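Local coordinates for protein cytidine deaminase (Mycobacterium tuberculosis, PDB 4WIG) that catalyses the zinc-dependent hydrolytic deamination of cytidine and 2'-deoxycytidine to uridine and 2'-deoxyuridine, salvaging pyrimidine nucleosides as a homotetramer, at residues N7-N12 with G38-G43; A31-D36 with C59-A64; A77-D80 with S84-M87. The protein carries 1 engineered substitution. All coordinates share one frame; numbering follows the deposited sequence. Where two conformers were deposited one is given.

Contact 1. Residues N7-N12 with G38-G43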
ATOM      1  N   ASN A   7     -18.019  -6.396 -24.497  1.00 16.83           N
ATOM      2  CA  ASN A   7     -18.508  -5.074 -24.870  1.00 17.65           C
ATOM      3  C   ASN A   7     -19.245  -4.409 -23.705  1.00 16.61           C
ATOM      4  O   ASN A   7     -19.050  -3.223 -23.424  1.00 16.33           O
ATOM      5  CB  ASN A   7     -19.407  -5.157 -26.106  1.00 19.68           C
ATOM      6  CG  ASN A   7     -19.774  -3.788 -26.648  1.00 22.00           C
ATOM      7  OD1 ASN A   7     -20.948  -3.453 -26.747  1.00 26.09           O
ATOM      8  ND2 ASN A   7     -18.762  -2.975 -26.965  1.00 23.12           N
ATOM      9  N   MET A   8     -20.068  -5.188 -23.013  1.00 15.47           N
ATOM     10  CA  MET A   8     -20.762  -4.718 -21.820  1.00 15.03           C
ATOM     11  C   MET A   8     -19.800  -4.394 -20.669  1.00 14.07           C
ATOM     12  O   MET A   8     -19.943  -3.372 -20.010  1.00 13.24           O
ATOM     13  CB  MET A   8     -21.804  -5.753 -21.374  1.00 15.98           C
ATOM     14  CG  MET A   8     -22.528  -5.425 -20.072  1.00 16.88           C
ATOM     15  SD  MET A   8     -21.656  -5.875 -18.551  1.00 18.11           S
ATOM     16  CE  MET A   8     -21.578  -7.662 -18.677  1.00 17.46           C
ATOM     17  N   LEU A   9     -18.824  -5.263 -20.421  1.00 13.06           N
ATOM     18  CA  LEU A   9     -17.888  -5.044 -19.316  1.00 12.74           C
ATOM     19  C   LEU A   9     -16.997  -3.842 -19.572  1.00 12.58           C
ATOM     20  O   LEU A   9     -16.775  -3.019 -18.694  1.00 11.89           O
ATOM     21  CB  LEU A   9     -17.013  -6.268 -19.081  1.00 13.15           C
ATOM     22  CG  LEU A   9     -17.598  -7.351 -18.204  1.00 13.73           C
ATOM     23  CD1 LEU A   9     -16.549  -8.451 -18.076  1.00 13.70           C
ATOM     24  CD2 LEU A   9     -17.987  -6.787 -16.839  1.00 13.74           C
ATOM     25  N   ARG A  10     -16.498  -3.759 -20.795  1.00 12.52           N
ATOM     26  CA  ARG A  10     -15.668  -2.644 -21.212  1.00 13.14           C
ATOM     27  C   ARG A  10     -16.448  -1.328 -21.109  1.00 12.51           C
ATOM     28  O   ARG A  10     -15.912  -0.306 -20.684  1.00 12.30           O
ATOM     29  CB  ARG A  10     -15.157  -2.892 -22.635  1.00 14.11           C
ATOM     30  CG  ARG A  10     -13.763  -2.370 -22.902  1.00 15.76           C
ATOM     31  CD  ARG A  10     -13.327  -2.636 -24.344  1.00 16.58           C
ATOM     32  NE  ARG A  10     -12.583  -3.886 -24.502  1.00 17.33           N
ATOM     33  CZ  ARG A  10     -12.008  -4.273 -25.639  1.00 18.54           C
ATOM     34  NH1 ARG A  10     -12.101  -3.524 -26.734  1.00 18.57           N
ATOM     35  NH2 ARG A  10     -11.331  -5.414 -25.685  1.00 18.86           N
ATOM     36  N   GLY A  11     -17.725  -1.360 -21.462  1.00 12.34           N
ATOM     37  CA  GLY A  11     -18.571  -0.173 -21.377  1.00 12.40           C
ATOM     38  C   GLY A  11     -18.779   0.298 -19.952  1.00 12.30           C
ATOM     39  O   GLY A  11     -18.695   1.490 -19.657  1.00 11.86           O
ATOM     40  N   ASN A  12     -19.045  -0.650 -19.057  1.00 12.29           N
ATOM     41  CA  ASN A  12     -19.220  -0.334 -17.654  1.00 12.34           C
ATOM     42  C   ASN A  12     -17.905   0.159 -17.030  1.00 11.66           C
ATOM     43  O   ASN A  12     -17.916   1.030 -16.147  1.00 12.18           O
ATOM     44  CB  ASN A  12     -19.777  -1.550 -16.886  1.00 13.00           C
ATOM     45  CG  ASN A  12     -21.275  -1.727 -17.075  1.00 14.05           C
ATOM     46  OD1 ASN A  12     -21.735  -2.385 -18.015  1.00 16.81           O
ATOM     47  ND2 ASN A  12     -22.040  -1.145 -16.196  1.00 14.40           N
ATOM     48  N   GLY A  38     -23.686 -13.394 -11.508  1.00 15.39           N
ATOM     49  CA  GLY A  38     -24.114 -12.676 -12.694  1.00 14.72           C
ATOM     50  C   GLY A  38     -24.203 -11.165 -12.565  1.00 14.46           C
ATOM     51  O   GLY A  38     -24.491 -10.502 -13.553  1.00 14.44           O
ATOM     52  N   ARG A  39     -23.981 -10.603 -11.374  1.00 13.96           N
ATOM     53  CA  ARG A  39     -24.012  -9.142 -11.231  1.00 13.84           C
ATOM     54  C   ARG A  39     -22.682  -8.571 -11.680  1.00 13.19           C
ATOM     55  O   ARG A  39     -21.693  -9.294 -11.783  1.00 12.83           O
ATOM     56  CB  ARG A  39     -24.347  -8.681  -9.805  1.00 13.97           C
ATOM     57  CG  ARG A  39     -23.217  -8.803  -8.795  1.00 14.28           C
ATOM     58  CD  ARG A  39     -23.637  -8.358  -7.403  1.00 14.45           C
ATOM     59  NE  ARG A  39     -22.529  -8.347  -6.452  1.00 14.59           N
ATOM     60  CZ  ARG A  39     -22.011  -9.417  -5.844  1.00 14.83           C
ATOM     61  NH1 ARG A  39     -22.476 -10.646  -6.068  1.00 15.02           N
ATOM     62  NH2 ARG A  39     -21.017  -9.260  -4.987  1.00 15.23           N
ATOM     63  N   VAL A  40     -22.678  -7.275 -11.966  1.00 12.82           N
ATOM     64  CA  VAL A  40     -21.463  -6.575 -12.347  1.00 12.56           C
ATOM     65  C   VAL A  40     -21.125  -5.551 -11.264  1.00 12.30           C
ATOM     66  O   VAL A  40     -22.000  -4.837 -10.784  1.00 12.10           O
ATOM     67  CB  VAL A  40     -21.618  -5.897 -13.725  1.00 12.83           C
ATOM     68  CG1 VAL A  40     -20.446  -4.962 -14.020  1.00 12.97           C
ATOM     69  CG2 VAL A  40     -21.721  -6.956 -14.816  1.00 12.77           C
ATOM     70  N   VAL A  41     -19.855  -5.496 -10.873  1.00 11.76           N
ATOM     71  CA  VAL A  41     -19.393  -4.513  -9.894  1.00 11.58           C
ATOM     72  C   VAL A  41     -18.340  -3.634 -10.555  1.00 11.29           C
ATOM     73  O   VAL A  41     -17.675  -4.075 -11.491  1.00 11.07           O
ATOM     74  CB  VAL A  41     -18.835  -5.199  -8.628  1.00 11.70           C
ATOM     75  CG1 VAL A  41     -19.955  -5.932  -7.916  1.00 11.75           C
ATOM     76  CG2 VAL A  41     -17.707  -6.168  -8.959  1.00 11.91           C
ATOM     77  N   THR A  42     -18.215  -2.390 -10.091  1.00 10.80           N
ATOM     78  CA  THR A  42     -17.314  -1.434 -10.737  1.00 10.53           C
ATOM     79  C   THR A  42     -16.420  -0.716  -9.728  1.00 10.11           C
ATOM     80  O   THR A  42     -16.664  -0.729  -8.535  1.00  9.50           O
ATOM     81  CB  THR A  42     -18.070  -0.376 -11.576  1.00 10.92           C
ATOM     82  OG1 THR A  42     -18.890   0.426 -10.723  1.00 11.19           O
ATOM     83  CG2 THR A  42     -18.917  -0.999 -12.647  1.00 10.82           C
ATOM     84  N   GLY A  43     -15.374  -0.092 -10.247  1.00  9.91           N
ATOM     85  CA  GLY A  43     -14.428   0.627  -9.434  1.00  9.73           C
ATOM     86  C   GLY A  43     -13.689   1.641 -10.274  1.00  9.61           C
ATOM     87  O   GLY A  43     -13.552   1.478 -11.491  1.00  9.06           O
TER
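Met8 lays the sulfur end of its side chain over one methyl of Val40, SD lying 3.9 Å from Val40 CG2. Its own methyl, Met8 CE, is just as near that carbon. This is where the N-terminal helix of the cytidine deaminase fold, residues 6-17, rests against strand 40-44, the strand at one edge of the sheet within the chain. Segment 7-12 runs in roughly the same direction as the strand, with 34° between the two axes and 9.8 Å at their closest approach. That spacing is bridged by side chains. Met8 starts out with CG anti to its backbone N (chi1 176°) and then bends twice, bringing its end nearer the strand; the two side chains run antiparallel alongside one another. Val40 serves two helix residues with its two branches. CG2 takes Met8, while CG1 meets Leu9 CD2 at 4.2 Å, and here the side chains cross at a slant. Leu9 is the buried member, continuing inward to Ala75 and Ala77 of strand 73-80, whereas Met8 and Val40 remain partly exposed. Val41, between the two helix-facing residues of the strand, directs its side chain to the sheet's other face, against Val61 and Ala64 of helix 57-67. One helical turn beyond Met8, Asn12 comes up to Thr42, and both also touch Ala32 on the neighbouring strand. On the threonine side it is the methyl that faces the helix: Thr42 CG2 stands 4.4 Å from Asn12 CB and 4.2 Å from Asn12 O.

Contact 2. Residues A31-D36 with C59-A64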
ATOM      1  N   ALA A  31     -12.804   0.183 -13.799  1.00  8.17           N
ATOM      2  CA  ALA A  31     -12.839  -1.242 -13.987  1.00  8.22           C
ATOM      3  C   ALA A  31     -14.216  -1.790 -13.683  1.00  8.27           C
ATOM      4  O   ALA A  31     -14.960  -1.213 -12.899  1.00  8.08           O
ATOM      5  CB  ALA A  31     -11.781  -1.914 -13.122  1.00  8.34           C
ATOM      6  N   ALA A  32     -14.546  -2.900 -14.325  1.00  8.42           N
ATOM      7  CA  ALA A  32     -15.814  -3.572 -14.100  1.00  8.69           C
ATOM      8  C   ALA A  32     -15.596  -5.070 -14.184  1.00  8.98           C
ATOM      9  O   ALA A  32     -14.816  -5.546 -15.014  1.00  9.05           O
ATOM     10  CB  ALA A  32     -16.837  -3.133 -15.131  1.00  8.72           C
ATOM     11  N   ALA A  33     -16.281  -5.806 -13.317  1.00  9.15           N
ATOM     12  CA  ALA A  33     -16.120  -7.245 -13.248  1.00  9.50           C
ATOM     13  C   ALA A  33     -17.459  -7.942 -13.126  1.00  9.83           C
ATOM     14  O   ALA A  33     -18.379  -7.451 -12.448  1.00  9.38           O
ATOM     15  CB  ALA A  33     -15.216  -7.630 -12.081  1.00  9.55           C
ATOM     16  N   LEU A  34     -17.550  -9.071 -13.822  1.00 10.38           N
ATOM     17  CA  LEU A  34     -18.664  -9.992 -13.712  1.00 11.20           C
ATOM     18  C   LEU A  34     -18.393 -10.929 -12.539  1.00 11.78           C
ATOM     19  O   LEU A  34     -17.341 -11.585 -12.476  1.00 11.63           O
ATOM     20  CB  LEU A  34     -18.777 -10.819 -14.976  1.00 11.13           C
ATOM     21  CG  LEU A  34     -19.879 -11.869 -15.057  1.00 11.11           C
ATOM     22  CD1 LEU A  34     -21.246 -11.207 -15.095  1.00 11.02           C
ATOM     23  CD2 LEU A  34     -19.644 -12.743 -16.278  1.00 11.20           C
ATOM     24  N   VAL A  35     -19.365 -10.987 -11.642  0.96 12.08           N
ATOM     25  CA  VAL A  35     -19.313 -11.845 -10.461  0.96 12.73           C
ATOM     26  C   VAL A  35     -20.029 -13.153 -10.787  0.96 13.56           C
ATOM     27  O   VAL A  35     -20.842 -13.203 -11.722  0.96 13.75           O
ATOM     28  CB  VAL A  35     -19.958 -11.137  -9.255  0.96 12.59           C
ATOM     29  CG1 VAL A  35     -19.739 -11.932  -7.972  0.96 12.62           C
ATOM     30  CG2 VAL A  35     -19.393  -9.725  -9.116  0.96 12.56           C
ATOM     31  N   ASP A  36     -19.701 -14.224 -10.061  1.00 14.24           N
ATOM     32  CA  ASP A  36     -20.311 -15.535 -10.342  1.00 15.72           C
ATOM     33  C   ASP A  36     -21.817 -15.694 -10.098  1.00 16.26           C
ATOM     34  O   ASP A  36     -22.379 -16.735 -10.453  1.00 16.99           O
ATOM     35  CB  ASP A  36     -19.545 -16.652  -9.620  1.00 16.61           C
ATOM     36  CG  ASP A  36     -19.537 -16.502  -8.109  1.00 17.34           C
ATOM     37  OD1 ASP A  36     -19.009 -17.416  -7.450  1.00 19.50           O
ATOM     38  OD2 ASP A  36     -20.016 -15.489  -7.566  1.00 17.74           O
ATOM     39  N   CYS A  59      -8.718  -2.688  -7.337  1.00  9.92           N
ATOM     40  CA  CYS A  59      -8.927  -2.847  -5.898  1.00 10.48           C
ATOM     41  C   CYS A  59     -10.292  -2.331  -5.470  1.00 10.12           C
ATOM     42  O   CYS A  59     -10.937  -2.942  -4.630  1.00 10.32           O
ATOM     43  CB  CYS A  59      -7.835  -2.154  -5.087  1.00 11.09           C
ATOM     44  SG  CYS A  59      -6.246  -3.002  -5.245  1.00 13.03           S
ATOM     45  N   ALA A  60     -10.721  -1.208  -6.048  1.00 10.04           N
ATOM     46  CA  ALA A  60     -12.064  -0.684  -5.801  1.00  9.93           C
ATOM     47  C   ALA A  60     -13.146  -1.711  -6.211  1.00  9.79           C
ATOM     48  O   ALA A  60     -14.148  -1.863  -5.517  1.00  9.46           O
ATOM     49  CB  ALA A  60     -12.270   0.645  -6.523  1.00 10.16           C
ATOM     50  N   VAL A  61     -12.933  -2.414  -7.328  1.00  9.64           N
ATOM     51  CA  VAL A  61     -13.827  -3.505  -7.735  1.00  9.39           C
ATOM     52  C   VAL A  61     -13.963  -4.592  -6.661  1.00  9.35           C
ATOM     53  O   VAL A  61     -15.072  -5.074  -6.380  1.00  9.78           O
ATOM     54  CB  VAL A  61     -13.364  -4.135  -9.072  1.00  9.40           C
ATOM     55  CG1 VAL A  61     -14.019  -5.482  -9.323  1.00  9.34           C
ATOM     56  CG2 VAL A  61     -13.653  -3.179 -10.223  1.00  9.42           C
ATOM     57  N   VAL A  62     -12.840  -4.964  -6.057  1.00  8.98           N
ATOM     58  CA  VAL A  62     -12.808  -5.977  -5.023  1.00  9.32           C
ATOM     59  C   VAL A  62     -13.506  -5.485  -3.753  1.00  9.55           C
ATOM     60  O   VAL A  62     -14.218  -6.244  -3.127  1.00  9.86           O
ATOM     61  CB  VAL A  62     -11.358  -6.420  -4.729  1.00  9.25           C
ATOM     62  CG1 VAL A  62     -11.262  -7.211  -3.429  1.00  9.33           C
ATOM     63  CG2 VAL A  62     -10.834  -7.222  -5.911  1.00  9.49           C
ATOM     64  N   CYS A  63     -13.320  -4.217  -3.395  1.00  9.92           N
ATOM     65  CA  CYS A  63     -14.089  -3.636  -2.297  1.00 10.33           C
ATOM     66  C   CYS A  63     -15.597  -3.722  -2.569  1.00 10.29           C
ATOM     67  O   CYS A  63     -16.374  -4.125  -1.684  1.00  9.98           O
ATOM     68  CB  CYS A  63     -13.672  -2.189  -2.056  1.00 10.73           C
ATOM     69  SG  CYS A  63     -11.997  -2.025  -1.409  1.00 11.76           S
ATOM     70  N   ALA A  64     -15.995  -3.355  -3.791  1.00 10.47           N
ATOM     71  CA  ALA A  64     -17.401  -3.434  -4.202  1.00 10.90           C
ATOM     72  C   ALA A  64     -17.932  -4.864  -4.142  1.00 10.93           C
ATOM     73  O   ALA A  64     -19.079  -5.088  -3.736  1.00 11.13           O
ATOM     74  CB  ALA A  64     -17.587  -2.867  -5.595  1.00 11.09           C
TER
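The peptide plane joining Ala31 to Ala32 has a methyl of Val61 lying over one face: Val61 CG2 sits 3.6 Å from Ala31 O and 4.2 Å from Ala32 N. At its edges the plane is held by the sheet, through backbone hydrogen bonds of Ala31 with Gly43 on one flank and of Ala32 with Ala77 on the other. Val61 is the helix residue that does the touching. With CG1 anti to its backbone N (chi1 164°), its two methyls spread along the strand: CG2 also packs on Ala31 CB at 3.7 Å, and CG1 reaches Ala33 CB at the same 3.7 Å. Ala32 turns its methyl to the other face, where it touches Thr42. Small residues on the strand let the helix come close, the axes being 8.2 Å apart at an angle of 43°, and every touching residue is buried. This helix is the one that carries Glu58, the probable proton donor, and directly follows the zinc ligand Cys56. Ala60 and Cys63 meet Cys63 and Ala60 of a second subunit. Within the chain, Val61 also leans on Val41 of strand 40-44, and Val62 packs on Val95 and His99 of helix 90-100.

Contact 3. Residues A77-D80 with S84-M87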
ATOM      1  N   ALA A  77     -12.714  -6.110 -16.955  1.00  8.74           N
ATOM      2  CA  ALA A  77     -12.146  -5.167 -17.923  1.00  8.90           C
ATOM      3  C   ALA A  77     -11.671  -3.916 -17.185  1.00  9.25           C
ATOM      4  O   ALA A  77     -12.356  -3.424 -16.294  1.00  9.36           O
ATOM      5  CB  ALA A  77     -13.180  -4.778 -18.988  1.00  8.77           C
ATOM      6  N   CYS A  78     -10.497  -3.420 -17.565  1.00  9.43           N
ATOM      7  CA  CYS A  78      -9.920  -2.195 -17.006  1.00  9.99           C
ATOM      8  C   CYS A  78      -9.573  -1.268 -18.161  1.00 10.00           C
ATOM      9  O   CYS A  78      -8.932  -1.684 -19.110  1.00  9.77           O
ATOM     10  CB  CYS A  78      -8.648  -2.530 -16.244  1.00 10.49           C
ATOM     11  SG  CYS A  78      -7.900  -1.143 -15.371  1.00 11.51           S
ATOM     12  N   VAL A  79     -10.003  -0.021 -18.078  1.00 10.39           N
ATOM     13  CA  VAL A  79      -9.771   0.945 -19.141  1.00 10.56           C
ATOM     14  C   VAL A  79      -9.300   2.273 -18.575  1.00 10.76           C
ATOM     15  O   VAL A  79      -9.546   2.593 -17.412  1.00 10.55           O
ATOM     16  CB  VAL A  79     -11.044   1.173 -20.002  1.00 10.52           C
ATOM     17  CG1 VAL A  79     -11.516  -0.154 -20.615  1.00 10.63           C
ATOM     18  CG2 VAL A  79     -12.144   1.813 -19.162  1.00 10.83           C
ATOM     19  N   ASP A  80      -8.632   3.051 -19.415  1.00 11.11           N
ATOM     20  CA  ASP A  80      -8.238   4.403 -19.054  1.00 11.16           C
ATOM     21  C   ASP A  80      -9.363   5.414 -19.389  1.00 11.84           C
ATOM     22  O   ASP A  80     -10.444   5.009 -19.808  1.00 11.15           O
ATOM     23  CB  ASP A  80      -6.910   4.745 -19.709  1.00 11.17           C
ATOM     24  CG  ASP A  80      -7.013   4.999 -21.215  1.00 11.80           C
ATOM     25  OD1 ASP A  80      -8.125   5.050 -21.791  1.00 11.46           O
ATOM     26  OD2 ASP A  80      -5.932   5.123 -21.819  1.00 13.24           O
ATOM     27  N   SER A  84      -9.381   3.036 -23.466  1.00 13.52           N
ATOM     28  CA  SER A  84      -8.386   2.078 -23.946  1.00 13.69           C
ATOM     29  C   SER A  84      -8.115   1.016 -22.870  1.00 13.05           C
ATOM     30  O   SER A  84      -8.033   1.340 -21.696  1.00 12.43           O
ATOM     31  CB  SER A  84      -7.093   2.797 -24.330  1.00 14.43           C
ATOM     32  OG  SER A  84      -7.325   3.721 -25.388  1.00 14.97           O
ATOM     33  N   VAL A  85      -7.996  -0.240 -23.282  1.00 12.64           N
ATOM     34  CA  VAL A  85      -7.878  -1.351 -22.335  1.00 12.54           C
ATOM     35  C   VAL A  85      -6.493  -1.317 -21.696  1.00 12.50           C
ATOM     36  O   VAL A  85      -5.480  -1.165 -22.390  1.00 12.32           O
ATOM     37  CB  VAL A  85      -8.148  -2.727 -22.997  1.00 12.58           C
ATOM     38  CG1 VAL A  85      -7.950  -3.867 -21.996  1.00 12.90           C
ATOM     39  CG2 VAL A  85      -9.559  -2.782 -23.540  1.00 12.89           C
ATOM     40  N   LEU A  86      -6.471  -1.430 -20.369  1.00 12.33           N
ATOM     41  CA  LEU A  86      -5.233  -1.438 -19.588  1.00 12.17           C
ATOM     42  C   LEU A  86      -5.022  -2.808 -18.960  1.00 12.09           C
ATOM     43  O   LEU A  86      -5.981  -3.479 -18.572  1.00 11.44           O
ATOM     44  CB  LEU A  86      -5.303  -0.402 -18.472  1.00 12.38           C
ATOM     45  CG  LEU A  86      -5.399   1.085 -18.816  1.00 12.92           C
ATOM     46  CD1 LEU A  86      -5.513   1.896 -17.530  1.00 13.02           C
ATOM     47  CD2 LEU A  86      -4.194   1.540 -19.625  1.00 13.29           C
ATOM     48  N   MET A  87      -3.762  -3.218 -18.859  1.00 12.15           N
ATOM     49  CA  MET A  87      -3.406  -4.393 -18.074  1.00 12.51           C
ATOM     50  C   MET A  87      -3.259  -3.943 -16.622  1.00 11.58           C
ATOM     51  O   MET A  87      -2.677  -2.881 -16.363  1.00 11.69           O
ATOM     52  CB  MET A  87      -2.088  -5.000 -18.547  1.00 13.53           C
ATOM     53  CG  MET A  87      -2.105  -5.718 -19.884  1.00 14.66           C
ATOM     54  SD  MET A  87      -3.265  -7.091 -19.933  1.00 17.22           S
ATOM     55  CE  MET A  87      -4.617  -6.225 -20.710  1.00 16.02           C
TER
HETATM   56  O   HOH W   1      -8.276  -5.095 -18.747  1.00 10.36           O
HETATM   57  O   HOH W   2      -5.557   5.979 -24.314  1.00 15.00           O
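With chi1 at 74°, Asp80 folds its CG in over its own backbone, flanked by N and C, which swings the carboxylate back over the start of segment 84-87. There OD1 accepts the Ser84 N-H at 2.9 Å, the donor arriving from above the carboxylate plane; OD1 also takes a weak bond from His82 N, within the same turn. Leu86, extended at chi2, lays CD1 beside Asp80 CB at 3.8 Å. The backbones are joined by Asp80 N to Ser84 O, 2.9 Å, and by Leu86 N to Cys78 O, 2.8 Å. These two bonds frame Val79 and Val85 as a single antiparallel bridge, a non-hydrogen-bonded pair with CA atoms 4.4 Å apart. In the deaminase fold this is the chain folding back after strand 73-80, just before the zinc ligand Cys89 and helix 90-100. Water adds a link at each end: one takes the Cys78 N-H and donates to Leu86 O, while another donates to Asp80 OD2 and is hydrogen-bonded to Ser84 OG. Beside the bridge, Cys78 SG packs on Leu86 CB at 4.1 Å, and Leu86 packs further on Phe27 and Val29 of its own chain and on Asp127 of a third subunit.

Overall arrangement
All three contacts are built on one sheet. Helix 6-17 covers one face in contact 1 and helix 57-67 the other in contact 2, with strand 29-35 between strands 40-44 and 73-80. Contacts 1 and 2, centres 8 Å apart, are tied by probable backbone hydrogen bonds from Ala31 N to Gly43 O and from Ala33 N to Val41 O. Ala77 N to Ala32 O probably joins contact 2 to contact 3, whose centre is about 14 Å from that of contact 2, and Arg10 packs contact 1 on Val79 and Val85. The zinc lies about 7 Å from the Cys78 side chain and about 9 Å from that of Ala31. The side chains of Cys78 and Ala31 each come to about 4 Å from that of Glu58, the probable proton donor.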